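PDB 6L7N: lipase, class 3 from Penicillium roqueforti FM164, which probably hydrolyses the ester bonds of lipid substrates such as acylglycerols, as a fungal class 3 lipase of the alpha/beta-hydrolase fold. Local coordinates for residues A[34-39]-A[68-73]; A[112-117]-A[146-151]; A[124-129]-A[161-166]; A[151-156]-A[168-173]. All coordinates share one frame; numbering follows the deposited sequence.

Contact 1 of 4, residues A[34-39]-A[68-73]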
loop_
_atom_site.group_PDB
_atom_site.type_symbol
_atom_site.label_atom_id
_atom_site.label_comp_id
_atom_site.label_asym_id
_atom_site.label_seq_id
_atom_site.Cartn_x
_atom_site.Cartn_y
_atom_site.Cartn_z
ATOM N N ALA A 34 8.309 -19.011 9.662
ATOM C CA ALA A 34 7.067 -19.606 9.188
ATOM C C ALA A 34 6.737 -19.123 7.779
ATOM O O ALA A 34 7.113 -18.021 7.372
ATOM C CB ALA A 34 5.917 -19.267 10.132
ATOM N N LYS A 35 6.015 -19.960 7.036
ATOM C CA LYS A 35 5.594 -19.615 5.684
ATOM C C LYS A 35 4.363 -18.715 5.716
ATOM O O LYS A 35 3.444 -18.936 6.505
ATOM C CB LYS A 35 5.278 -20.885 4.896
ATOM C CG LYS A 35 6.410 -21.910 4.922
ATOM C CD LYS A 35 5.888 -23.344 4.792
ATOM C CE LYS A 35 7.053 -24.332 4.751
ATOM N NZ LYS A 35 6.696 -25.621 4.086
ATOM N N ILE A 36 4.350 -17.693 4.849
ATOM C CA ILE A 36 3.135 -16.910 4.647
ATOM C C ILE A 36 2.042 -17.807 4.077
ATOM O O ILE A 36 2.273 -18.579 3.137
ATOM C CB ILE A 36 3.394 -15.732 3.692
ATOM C CG1 ILE A 36 4.215 -14.616 4.352
ATOM C CG2 ILE A 36 2.083 -15.187 3.142
ATOM C CD1 ILE A 36 4.728 -13.604 3.338
ATOM N N SER A 37 0.827 -17.677 4.613
ATOM C CA SER A 37 -0.290 -18.469 4.131
ATOM C C SER A 37 -1.563 -17.656 4.259
ATOM O O SER A 37 -1.716 -16.871 5.196
ATOM C CB SER A 37 -0.432 -19.789 4.910
ATOM O OG SER A 37 -1.318 -20.646 4.221
ATOM N N CYS A 38 -2.469 -17.846 3.305
ATOM C CA CYS A 38 -3.769 -17.182 3.295
ATOM C C CYS A 38 -4.833 -18.264 3.334
ATOM O O CYS A 38 -5.096 -18.907 2.316
ATOM C CB CYS A 38 -3.931 -16.315 2.064
ATOM S SG CYS A 38 -2.740 -15.009 2.042
ATOM N N SER A 39 -5.460 -18.445 4.496
ATOM C CA SER A 39 -6.394 -19.555 4.639
ATOM C C SER A 39 -7.579 -19.411 3.694
ATOM O O SER A 39 -8.120 -20.416 3.231
ATOM C CB SER A 39 -6.857 -19.676 6.093
ATOM O OG SER A 39 -7.494 -18.504 6.546
ATOM N N PHE A 68 4.418 -7.220 8.272
ATOM C CA PHE A 68 5.514 -8.183 8.301
ATOM C C PHE A 68 6.604 -7.775 7.327
ATOM O O PHE A 68 6.379 -7.008 6.388
ATOM C CB PHE A 68 5.025 -9.601 7.979
ATOM C CG PHE A 68 4.386 -9.746 6.607
ATOM C CD1 PHE A 68 5.158 -9.900 5.461
ATOM C CD2 PHE A 68 3.002 -9.764 6.480
ATOM C CE1 PHE A 68 4.556 -10.056 4.198
ATOM C CE2 PHE A 68 2.395 -9.914 5.237
ATOM C CZ PHE A 68 3.167 -10.065 4.086
ATOM N N ILE A 69 7.800 -8.301 7.585
ATOM C CA ILE A 69 8.898 -8.350 6.630
ATOM C C ILE A 69 9.119 -9.817 6.284
ATOM O O ILE A 69 9.381 -10.635 7.177
ATOM C CB ILE A 69 10.182 -7.724 7.193
ATOM C CG1 ILE A 69 9.911 -6.311 7.740
ATOM C CG2 ILE A 69 11.303 -7.756 6.155
ATOM C CD1 ILE A 69 11.136 -5.660 8.378
ATOM N N ALA A 70 8.990 -10.142 4.999
ATOM C CA ALA A 70 9.182 -11.496 4.491
ATOM C C ALA A 70 10.236 -11.485 3.395
ATOM O O ALA A 70 10.580 -10.434 2.853
ATOM C CB ALA A 70 7.885 -12.089 3.936
ATOM N N VAL A 71 10.763 -12.661 3.072
ATOM C CA VAL A 71 11.741 -12.796 1.998
ATOM C C VAL A 71 11.198 -13.762 0.959
ATOM O O VAL A 71 10.729 -14.856 1.300
ATOM C CB VAL A 71 13.122 -13.252 2.508
ATOM C CG1 VAL A 71 13.930 -13.778 1.335
ATOM C CG2 VAL A 71 13.889 -12.064 3.150
ATOM N N ASP A 72 11.280 -13.350 -0.303
ATOM C CA ASP A 72 10.778 -14.058 -1.471
ATOM C C ASP A 72 12.007 -14.406 -2.308
ATOM O O ASP A 72 12.558 -13.544 -3.002
ATOM C CB ASP A 72 9.790 -13.161 -2.211
ATOM C CG ASP A 72 9.275 -13.762 -3.490
ATOM O OD1 ASP A 72 9.855 -14.750 -4.011
ATOM O OD2 ASP A 72 8.261 -13.220 -3.974
ATOM N N HIS A 73 12.455 -15.660 -2.201
ATOM C CA HIS A 73 13.604 -16.129 -2.964
ATOM C C HIS A 73 13.277 -16.386 -4.425
ATOM O O HIS A 73 14.190 -16.407 -5.260
ATOM C CB HIS A 73 14.158 -17.408 -2.327
ATOM C CG HIS A 73 14.699 -17.201 -0.950
ATOM N ND1 HIS A 73 15.823 -16.446 -0.703
ATOM C CD2 HIS A 73 14.262 -17.633 0.256
ATOM C CE1 HIS A 73 16.065 -16.430 0.595
ATOM N NE2 HIS A 73 15.130 -17.140 1.201
#

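Contact 2 of 4, residues A[112-117]-A[146-151]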
loop_
_atom_site.group_PDB
_atom_site.type_symbol
_atom_site.label_atom_id
_atom_site.label_comp_id
_atom_site.label_asym_id
_atom_site.label_seq_id
_atom_site.Cartn_x
_atom_site.Cartn_y
_atom_site.Cartn_z
ATOM N N LEU A 112 -1.304 13.377 9.433
ATOM C CA LEU A 112 -0.756 13.073 10.754
ATOM C C LEU A 112 -1.009 11.624 11.168
ATOM O O LEU A 112 -0.141 10.986 11.776
ATOM C CB LEU A 112 -1.353 14.024 11.788
ATOM C CG LEU A 112 -1.002 13.702 13.247
ATOM C CD1 LEU A 112 0.509 13.822 13.464
ATOM C CD2 LEU A 112 -1.787 14.592 14.195
ATOM N N GLY A 113 -2.207 11.102 10.900
ATOM C CA GLY A 113 -2.511 9.741 11.336
ATOM C C GLY A 113 -1.593 8.720 10.697
ATOM O O GLY A 113 -1.011 7.861 11.374
ATOM N N PHE A 114 -1.433 8.813 9.377
ATOM C CA PHE A 114 -0.618 7.837 8.663
ATOM C C PHE A 114 0.852 7.965 9.051
ATOM O O PHE A 114 1.531 6.961 9.313
ATOM C CB PHE A 114 -0.788 8.018 7.153
ATOM C CG PHE A 114 -2.214 7.918 6.679
ATOM C CD1 PHE A 114 -3.096 7.006 7.255
ATOM C CD2 PHE A 114 -2.661 8.704 5.632
ATOM C CE1 PHE A 114 -4.404 6.905 6.802
ATOM C CE2 PHE A 114 -3.980 8.606 5.173
ATOM C CZ PHE A 114 -4.850 7.709 5.770
ATOM N N TRP A 115 1.371 9.201 9.064
ATOM C CA TRP A 115 2.759 9.404 9.460
ATOM C C TRP A 115 2.995 8.887 10.867
ATOM O O TRP A 115 4.022 8.263 11.138
ATOM C CB TRP A 115 3.131 10.887 9.381
ATOM C CG TRP A 115 4.550 11.112 9.741
ATOM C CD1 TRP A 115 5.038 11.723 10.866
ATOM C CD2 TRP A 115 5.680 10.686 8.990
ATOM N NE1 TRP A 115 6.414 11.726 10.840
ATOM C CE2 TRP A 115 6.829 11.076 9.705
ATOM C CE3 TRP A 115 5.837 10.012 7.775
ATOM C CZ2 TRP A 115 8.111 10.810 9.243
ATOM C CZ3 TRP A 115 7.115 9.760 7.318
ATOM C CH2 TRP A 115 8.234 10.156 8.057
ATOM N N GLY A 116 2.060 9.159 11.778
ATOM C CA GLY A 116 2.193 8.659 13.137
ATOM C C GLY A 116 2.263 7.147 13.195
ATOM O O GLY A 116 3.040 6.577 13.973
ATOM N N SER A 117 1.452 6.471 12.368
ATOM C CA SER A 117 1.495 5.011 12.360
ATOM C C SER A 117 2.855 4.508 11.876
ATOM O O SER A 117 3.370 3.505 12.384
ATOM C CB SER A 117 0.364 4.450 11.498
ATOM O OG SER A 117 -0.899 4.882 11.984
ATOM N N HIS A 146 -2.557 -2.270 1.251
ATOM C CA HIS A 146 -3.867 -1.988 0.691
ATOM C C HIS A 146 -4.614 -1.097 1.674
ATOM O O HIS A 146 -4.390 -1.175 2.884
ATOM C CB HIS A 146 -4.648 -3.300 0.427
ATOM C CG HIS A 146 -6.101 -3.105 0.102
ATOM N ND1 HIS A 146 -7.100 -3.306 1.033
ATOM C CD2 HIS A 146 -6.724 -2.766 -1.054
ATOM C CE1 HIS A 146 -8.278 -3.084 0.467
ATOM N NE2 HIS A 146 -8.079 -2.760 -0.799
ATOM N N SER A 147 -5.485 -0.245 1.148
ATOM C CA SER A 147 -6.381 0.558 1.997
ATOM C C SER A 147 -5.523 1.480 2.870
ATOM O O SER A 147 -4.513 2.009 2.391
ATOM C CB SER A 147 -7.305 -0.362 2.770
ATOM O OG SER A 147 -8.315 0.370 3.431
ATOM N N LEU A 148 -5.908 1.723 4.133
ATOM C CA LEU A 148 -5.098 2.577 4.999
ATOM C C LEU A 148 -3.680 2.042 5.140
ATOM O O LEU A 148 -2.732 2.826 5.266
ATOM C CB LEU A 148 -5.756 2.727 6.375
ATOM C CG LEU A 148 -7.228 3.148 6.325
ATOM C CD1 LEU A 148 -7.777 3.468 7.728
ATOM C CD2 LEU A 148 -7.391 4.316 5.386
ATOM N N GLY A 149 -3.503 0.716 5.086
ATOM C CA GLY A 149 -2.151 0.176 5.081
ATOM C C GLY A 149 -1.326 0.683 3.914
ATOM O O GLY A 149 -0.122 0.933 4.045
ATOM N N ALA A 150 -1.960 0.845 2.752
ATOM C CA ALA A 150 -1.250 1.417 1.614
ATOM C C ALA A 150 -0.770 2.833 1.923
ATOM O O ALA A 150 0.337 3.224 1.527
ATOM C CB ALA A 150 -2.145 1.396 0.377
ATOM N N ALA A 151 -1.578 3.614 2.643
ATOM C CA ALA A 151 -1.125 4.952 2.994
ATOM C C ALA A 151 0.138 4.870 3.837
ATOM O O ALA A 151 1.146 5.514 3.526
ATOM C CB ALA A 151 -2.236 5.727 3.712
#

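Contact 3 of 4, residues A[124-129]-A[161-166]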
loop_
_atom_site.group_PDB
_atom_site.type_symbol
_atom_site.label_atom_id
_atom_site.label_comp_id
_atom_site.label_asym_id
_atom_site.label_seq_id
_atom_site.Cartn_x
_atom_site.Cartn_y
_atom_site.Cartn_z
ATOM N N ASP A 124 12.378 0.076 14.770
ATOM C CA ASP A 124 12.615 -1.363 14.705
ATOM C C ASP A 124 12.576 -1.860 13.270
ATOM O O ASP A 124 13.352 -2.751 12.900
ATOM C CB ASP A 124 11.590 -2.121 15.544
ATOM C CG ASP A 124 11.987 -2.215 17.009
ATOM O OD1 ASP A 124 13.069 -1.710 17.375
ATOM O OD2 ASP A 124 11.206 -2.787 17.791
ATOM N N ILE A 125 11.687 -1.307 12.434
ATOM C CA ILE A 125 11.637 -1.809 11.065
ATOM C C ILE A 125 12.925 -1.471 10.327
ATOM O O ILE A 125 13.424 -2.274 9.533
ATOM C CB ILE A 125 10.384 -1.289 10.333
ATOM C CG1 ILE A 125 9.161 -2.086 10.787
ATOM C CG2 ILE A 125 10.543 -1.423 8.817
ATOM C CD1 ILE A 125 7.818 -1.503 10.331
ATOM N N ILE A 126 13.506 -0.300 10.598
ATOM C CA ILE A 126 14.768 0.069 9.958
ATOM C C ILE A 126 15.877 -0.898 10.369
ATOM O O ILE A 126 16.641 -1.392 9.526
ATOM C CB ILE A 126 15.127 1.532 10.285
ATOM C CG1 ILE A 126 14.134 2.470 9.594
ATOM C CG2 ILE A 126 16.534 1.864 9.834
ATOM C CD1 ILE A 126 14.327 3.948 9.928
ATOM N N LYS A 127 15.967 -1.205 11.668
ATOM C CA LYS A 127 17.016 -2.132 12.109
ATOM C C LYS A 127 16.807 -3.533 11.520
ATOM O O LYS A 127 17.760 -4.183 11.040
ATOM C CB LYS A 127 17.059 -2.174 13.637
ATOM C CG LYS A 127 17.403 -0.833 14.305
ATOM C CD LYS A 127 17.389 -0.974 15.822
ATOM C CE LYS A 127 17.500 0.376 16.517
ATOM N NZ LYS A 127 17.026 0.282 17.925
ATOM N N GLU A 128 15.551 -3.995 11.506
ATOM C CA GLU A 128 15.230 -5.309 10.953
ATOM C C GLU A 128 15.547 -5.372 9.463
ATOM O O GLU A 128 16.083 -6.371 8.962
ATOM C CB GLU A 128 13.749 -5.622 11.190
ATOM C CG GLU A 128 13.341 -5.772 12.654
ATOM C CD GLU A 128 11.826 -5.873 12.862
ATOM O OE1 GLU A 128 11.395 -6.247 13.982
ATOM O OE2 GLU A 128 11.064 -5.574 11.911
ATOM N N LEU A 129 15.179 -4.327 8.727
ATOM C CA LEU A 129 15.461 -4.314 7.304
ATOM C C LEU A 129 16.958 -4.344 7.057
ATOM O O LEU A 129 17.421 -5.006 6.125
ATOM C CB LEU A 129 14.836 -3.083 6.658
ATOM C CG LEU A 129 13.349 -3.202 6.362
ATOM C CD1 LEU A 129 12.853 -1.855 5.833
ATOM C CD2 LEU A 129 13.101 -4.320 5.354
ATOM N N ARG A 161 13.425 5.570 1.451
ATOM C CA ARG A 161 14.265 5.864 0.301
ATOM C C ARG A 161 15.328 6.904 0.638
ATOM O O ARG A 161 16.363 6.955 -0.036
ATOM C CB ARG A 161 13.392 6.308 -0.874
ATOM C CG ARG A 161 12.630 5.155 -1.549
ATOM C CD ARG A 161 11.617 5.714 -2.559
ATOM N NE ARG A 161 10.880 4.673 -3.274
ATOM C CZ ARG A 161 9.677 4.862 -3.813
ATOM N NH1 ARG A 161 9.077 6.040 -3.693
ATOM N NH2 ARG A 161 9.063 3.868 -4.435
ATOM N N GLY A 162 15.107 7.708 1.680
ATOM C CA GLY A 162 16.096 8.638 2.174
ATOM C C GLY A 162 16.982 8.081 3.265
ATOM O O GLY A 162 17.867 8.784 3.760
ATOM N N LYS A 163 16.773 6.823 3.647
ATOM C CA LYS A 163 17.460 6.194 4.768
ATOM C C LYS A 163 18.185 4.917 4.352
ATOM O O LYS A 163 18.325 3.984 5.149
ATOM C CB LYS A 163 16.474 5.897 5.896
ATOM C CG LYS A 163 15.966 7.130 6.623
ATOM C CD LYS A 163 14.840 6.777 7.568
ATOM C CE LYS A 163 14.791 7.748 8.747
ATOM N NZ LYS A 163 14.368 9.111 8.358
ATOM N N GLY A 164 18.651 4.855 3.109
ATOM C CA GLY A 164 19.491 3.764 2.653
ATOM C C GLY A 164 18.876 2.845 1.616
ATOM O O GLY A 164 19.573 1.952 1.124
ATOM N N TYR A 165 17.611 3.032 1.247
ATOM C CA TYR A 165 16.935 2.150 0.292
ATOM C C TYR A 165 16.352 2.960 -0.858
ATOM O O TYR A 165 15.148 2.906 -1.120
ATOM C CB TYR A 165 15.851 1.329 0.998
ATOM C CG TYR A 165 16.384 0.636 2.236
ATOM C CD1 TYR A 165 16.394 1.280 3.465
ATOM C CD2 TYR A 165 16.898 -0.654 2.162
ATOM C CE1 TYR A 165 16.917 0.660 4.598
ATOM C CE2 TYR A 165 17.416 -1.279 3.281
ATOM C CZ TYR A 165 17.419 -0.619 4.495
ATOM O OH TYR A 165 17.932 -1.244 5.615
ATOM N N PRO A 166 17.186 3.726 -1.576
ATOM C CA PRO A 166 16.637 4.646 -2.583
ATOM C C PRO A 166 15.875 3.952 -3.696
ATOM O O PRO A 166 15.054 4.595 -4.348
ATOM C CB PRO A 166 17.885 5.366 -3.118
ATOM C CG PRO A 166 19.000 4.424 -2.852
ATOM C CD PRO A 166 18.658 3.796 -1.537
HETATM O O HOH W 1 18.054 0.160 7.689
#

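Contact 4 of 4, residues A[151-156]-A[168-173]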
loop_
_atom_site.group_PDB
_atom_site.type_symbol
_atom_site.label_atom_id
_atom_site.label_comp_id
_atom_site.label_asym_id
_atom_site.label_seq_id
_atom_site.Cartn_x
_atom_site.Cartn_y
_atom_site.Cartn_z
ATOM N N ALA A 151 -1.578 3.614 2.643
ATOM C CA ALA A 151 -1.125 4.952 2.994
ATOM C C ALA A 151 0.138 4.870 3.837
ATOM O O ALA A 151 1.146 5.514 3.526
ATOM C CB ALA A 151 -2.236 5.727 3.712
ATOM N N VAL A 152 0.150 3.975 4.832
ATOM C CA VAL A 152 1.352 3.841 5.649
ATOM C C VAL A 152 2.507 3.362 4.783
ATOM O O VAL A 152 3.638 3.868 4.876
ATOM C CB VAL A 152 1.091 2.889 6.831
ATOM C CG1 VAL A 152 2.376 2.603 7.585
ATOM C CG2 VAL A 152 0.013 3.468 7.782
ATOM N N ALA A 153 2.215 2.429 3.868
ATOM C CA ALA A 153 3.260 1.909 3.001
ATOM C C ALA A 153 3.894 3.039 2.212
ATOM O O ALA A 153 5.127 3.151 2.146
ATOM C CB ALA A 153 2.675 0.848 2.064
ATOM N N THR A 154 3.063 3.936 1.683
ATOM C CA THR A 154 3.591 5.036 0.888
ATOM C C THR A 154 4.580 5.860 1.704
ATOM O O THR A 154 5.735 6.060 1.294
ATOM C CB THR A 154 2.430 5.886 0.375
ATOM O OG1 THR A 154 1.571 5.072 -0.443
ATOM C CG2 THR A 154 2.947 7.058 -0.432
ATOM N N LEU A 155 4.188 6.251 2.919
ATOM C CA LEU A 155 5.084 7.115 3.678
ATOM C C LEU A 155 6.309 6.335 4.099
ATOM O O LEU A 155 7.434 6.855 4.043
ATOM C CB LEU A 155 4.377 7.723 4.892
ATOM C CG LEU A 155 3.256 8.690 4.490
ATOM C CD1 LEU A 155 2.336 8.976 5.654
ATOM C CD2 LEU A 155 3.877 9.997 3.975
ATOM N N ALA A 156 6.127 5.049 4.407
ATOM C CA ALA A 156 7.281 4.254 4.788
ATOM C C ALA A 156 8.268 4.191 3.635
ATOM O O ALA A 156 9.466 4.472 3.813
ATOM C CB ALA A 156 6.845 2.854 5.226
ATOM N N ALA A 168 13.766 1.366 -3.282
ATOM C CA ALA A 168 12.595 0.680 -2.761
ATOM C C ALA A 168 11.408 0.871 -3.702
ATOM O O ALA A 168 11.164 1.975 -4.197
ATOM C CB ALA A 168 12.251 1.222 -1.366
ATOM N N LYS A 169 10.690 -0.220 -3.973
ATOM C CA LYS A 169 9.462 -0.165 -4.755
ATOM C C LYS A 169 8.261 0.012 -3.836
ATOM O O LYS A 169 8.255 -0.453 -2.694
ATOM C CB LYS A 169 9.281 -1.428 -5.602
ATOM C CG LYS A 169 10.579 -2.077 -6.063
ATOM C CD LYS A 169 11.345 -1.198 -7.046
ATOM C CE LYS A 169 12.516 -1.993 -7.635
ATOM N NZ LYS A 169 13.719 -1.167 -7.828
ATOM N N LEU A 170 7.229 0.679 -4.349
ATOM C CA LEU A 170 5.994 0.888 -3.600
ATOM C C LEU A 170 4.824 0.367 -4.420
ATOM O O LEU A 170 4.663 0.743 -5.590
ATOM C CB LEU A 170 5.795 2.364 -3.265
ATOM C CG LEU A 170 4.383 2.739 -2.822
ATOM C CD1 LEU A 170 4.051 2.173 -1.436
ATOM C CD2 LEU A 170 4.234 4.265 -2.868
ATOM N N TYR A 171 4.040 -0.534 -3.824
ATOM C CA TYR A 171 2.781 -1.019 -4.398
ATOM C C TYR A 171 1.683 -0.660 -3.408
ATOM O O TYR A 171 1.548 -1.294 -2.352
ATOM C CB TYR A 171 2.824 -2.520 -4.673
ATOM C CG TYR A 171 3.720 -2.853 -5.834
ATOM C CD1 TYR A 171 5.078 -3.074 -5.645
ATOM C CD2 TYR A 171 3.209 -2.945 -7.120
ATOM C CE1 TYR A 171 5.897 -3.368 -6.705
ATOM C CE2 TYR A 171 4.025 -3.252 -8.185
ATOM C CZ TYR A 171 5.367 -3.454 -7.970
ATOM O OH TYR A 171 6.195 -3.754 -9.033
ATOM N N ALA A 172 0.919 0.382 -3.750
ATOM C CA ALA A 172 -0.043 0.986 -2.838
ATOM C C ALA A 172 -1.428 0.794 -3.444
ATOM O O ALA A 172 -1.834 1.550 -4.331
ATOM C CB ALA A 172 0.285 2.462 -2.604
ATOM N N TYR A 173 -2.143 -0.236 -2.997
ATOM C CA TYR A 173 -3.451 -0.544 -3.555
ATOM C C TYR A 173 -4.520 0.193 -2.761
ATOM O O TYR A 173 -4.578 0.072 -1.534
ATOM C CB TYR A 173 -3.703 -2.054 -3.531
ATOM C CG TYR A 173 -2.684 -2.823 -4.349
ATOM C CD1 TYR A 173 -1.452 -3.163 -3.815
ATOM C CD2 TYR A 173 -2.957 -3.177 -5.662
ATOM C CE1 TYR A 173 -0.498 -3.861 -4.586
ATOM C CE2 TYR A 173 -2.030 -3.871 -6.432
ATOM C CZ TYR A 173 -0.802 -4.208 -5.891
ATOM O OH TYR A 173 0.128 -4.901 -6.667
#

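Contact 1 of 4, residues A[34-39]-A[68-73]
Ile36 sends its longer branch toward strand 68-72 because CG1 stands anti to the carbonyl carbon (chi1 -73°) and CD1 continues in an extended chain (chi2 168°). Phe68 takes the less usual first torsion, with CG between its backbone N and carbonyl carbon (chi1 60°), and this swings the ring along the strand toward Ala70, to where the end of the isoleucine meets it obliquely. The two side chains cross at about a right angle. All of the meeting is done by one methyl: Ile36 CD1 lies 3.7 Å from Phe68 CE1 and 3.9 Å from Phe68 CZ, and it also rests 3.6 Å from Ala70 CB. Alternate residues of a strand face the same way, so Phe68 and Ala70 together offer a broad ring and a short methyl, and the small alanine lets the branched isoleucine come close to the strand. The backbone N of Ala70 lies at the edge of the phenylalanine ring, in its plane. Tyr18 and Ala21 of helix 6-22 also touch Ile36. The contact joins the loop between helix 25-28 and helix 44-49 to one face of the central sheet, and backbone hydrogen bonds of Ala34 with Val53 and of Ile36 with Ala51 hold the same loop. No hydrogen bond crosses between the two segments themselves; three buried apolar side chains meet by van der Waals contact, so here the cohesion is apolar.

Contact 2 of 4, residues A[112-117]-A[146-151]
Beside the probable nucleophile elbow of this alpha/beta-hydrolase, the first turns of helix 112-135 pack on the first turn of helix 148-161 through Phe114, Leu148 and Ala151. The methyl of Ala151 sits almost exactly over the centre of the Phe114 ring: CB is 3.5 Å from the ring centroid and only 9° off the ring normal, a clear CH-pi contact. Its nearest ring atom is Phe114 CD2, at 3.6 Å, but all six carbons lie at similar range, as expected for a methyl centred on a face. Leu148 comes obliquely to the far part of the same ring, its CD2 4.2 Å from Phe114 CE1, and the two side chains cross at about a right angle. Phe114 reaches across with CG anti to its carbonyl carbon (chi1 -57°). The one-turn spacing of Leu148 and Ala151 brings both to this ring. Ser147, just before them, has Gly145 and Gly149 two residues away on each side, as in the GxSxG nucleophile elbow. Ser147 OG is hydrogen-bonded to His261 NE2, consistent with a Ser-His-Asp triad completed by Asp201. Were Phe114 cut back to an alanine, the Ala151 methyl would lose its aromatic face, and the end of Leu148 would probably be less firmly held. The small side chain of Ala151 lets its helix come close to the ring face. Leu155 of helix 148-161 also touches Phe114, and Trp91 of helix 88-94 meets Leu148.

Contact 3 of 4, residues A[124-129]-A[161-166]
The Tyr165 ring points its hydroxyl end at helix 112-135, with a water at its edge, in the plane of the ring, and Leu129 CB approaching obliquely, 4.2 Å from Tyr165 CZ. Tyr165 OH is also 3.7 Å from Leu129 CB, so the phenol meets the base of the leucine rather than its branched end. The water ties the two segments together: it lies a short 2.5 Å from Tyr165 OH and donates a hydrogen bond of 2.8 Å to Ile126 O. The hydroxyl itself stays 4.1 Å from Ile126 O, and the water links the two. A tyrosine suits this place because its ring reaches from the loop to the helix while its hydroxyl can hold the water. On the more exposed side, Ile126 and Lys163 cross at about a right angle, and Ile126 CD1 touches the aliphatic part of the lysine, 3.7 Å from Lys163 CD. The lysine chain bends at its last torsion (chi4 69°), and its charged NZ forms a salt bridge with Asp159. Here the long lysine gives its methylenes to the isoleucine while its ammonium group finds a carboxylate. Leu129 is buried and also touches Val78 and Leu80 of strand 77-83. The chemistry is thus mixed: apolar contacts stand beside one bridging water, consistent with a partly water-mediated link between the loop after helix 148-161 and helix 112-135.

Contact 4 of 4, residues A[151-156]-A[168-173]
Leu170 meets helix 151-156 with both of its methyls, and this is the close part of the contact. Its CG stands anti to the backbone N (chi1 164°), which directs the branched end at the helix backbone: CD1 lies 3.7 Å from both Thr154 N and Thr154 CA. The other branch, CD2, is 3.7 Å from Thr154 OG1. That same hydroxyl oxygen is 3.6 Å from Ala172 CB, so it faces the methyls of the strand. Threonine can place an oxygen there because a hydrogen bond to Ala150 O satisfies it within the helix, while its CB and CG2 add apolar contact to Leu170 CD2. The Ala153 methyl stands a little farther off, its CB 4.0 Å from Leu170 CD1. There is no solvent side among the touching residues, all four being buried; Lys169, on the strand but clear of the helix, is partly exposed. With an alanine's single methyl in place of the leucine's two branches, Thr154 and Ala153 would probably lose much of their apolar contact with the strand. The strand and helix segments run nearly antiparallel, at 160° with their axes 7.9 Å apart, as in a beta-alpha-beta unit. Helix 148-161 lies between strands 140-146 and 169-173 in the chain; Val143 of the former touches Ala153, Ser117 and Trp118 of helix 112-135 meet Val152 and Ala156, and Val178 touches Leu155.

In the fold
Contacts 2 and 4 lie closest together, their centres about 9 Å apart, and share Ala151, whose helix meets helix 112-135 in one and strand 169-173 in the other. Ser147, the probable nucleophile, joins them by a probable hydrogen bond from its N to Tyr173 O, 2.8 Å long. Contact 3 ties the later part of helix 112-135 to the loop after helix 148-161, its centre about 18 Å from that of contact 2; Arg161 links it to Ala168 of contact 4. Contact 1 lies on the sheet about 22 Å from contact 2, centre to centre, yet touches contact 3 where Ile69 packs on Glu128 and Leu129.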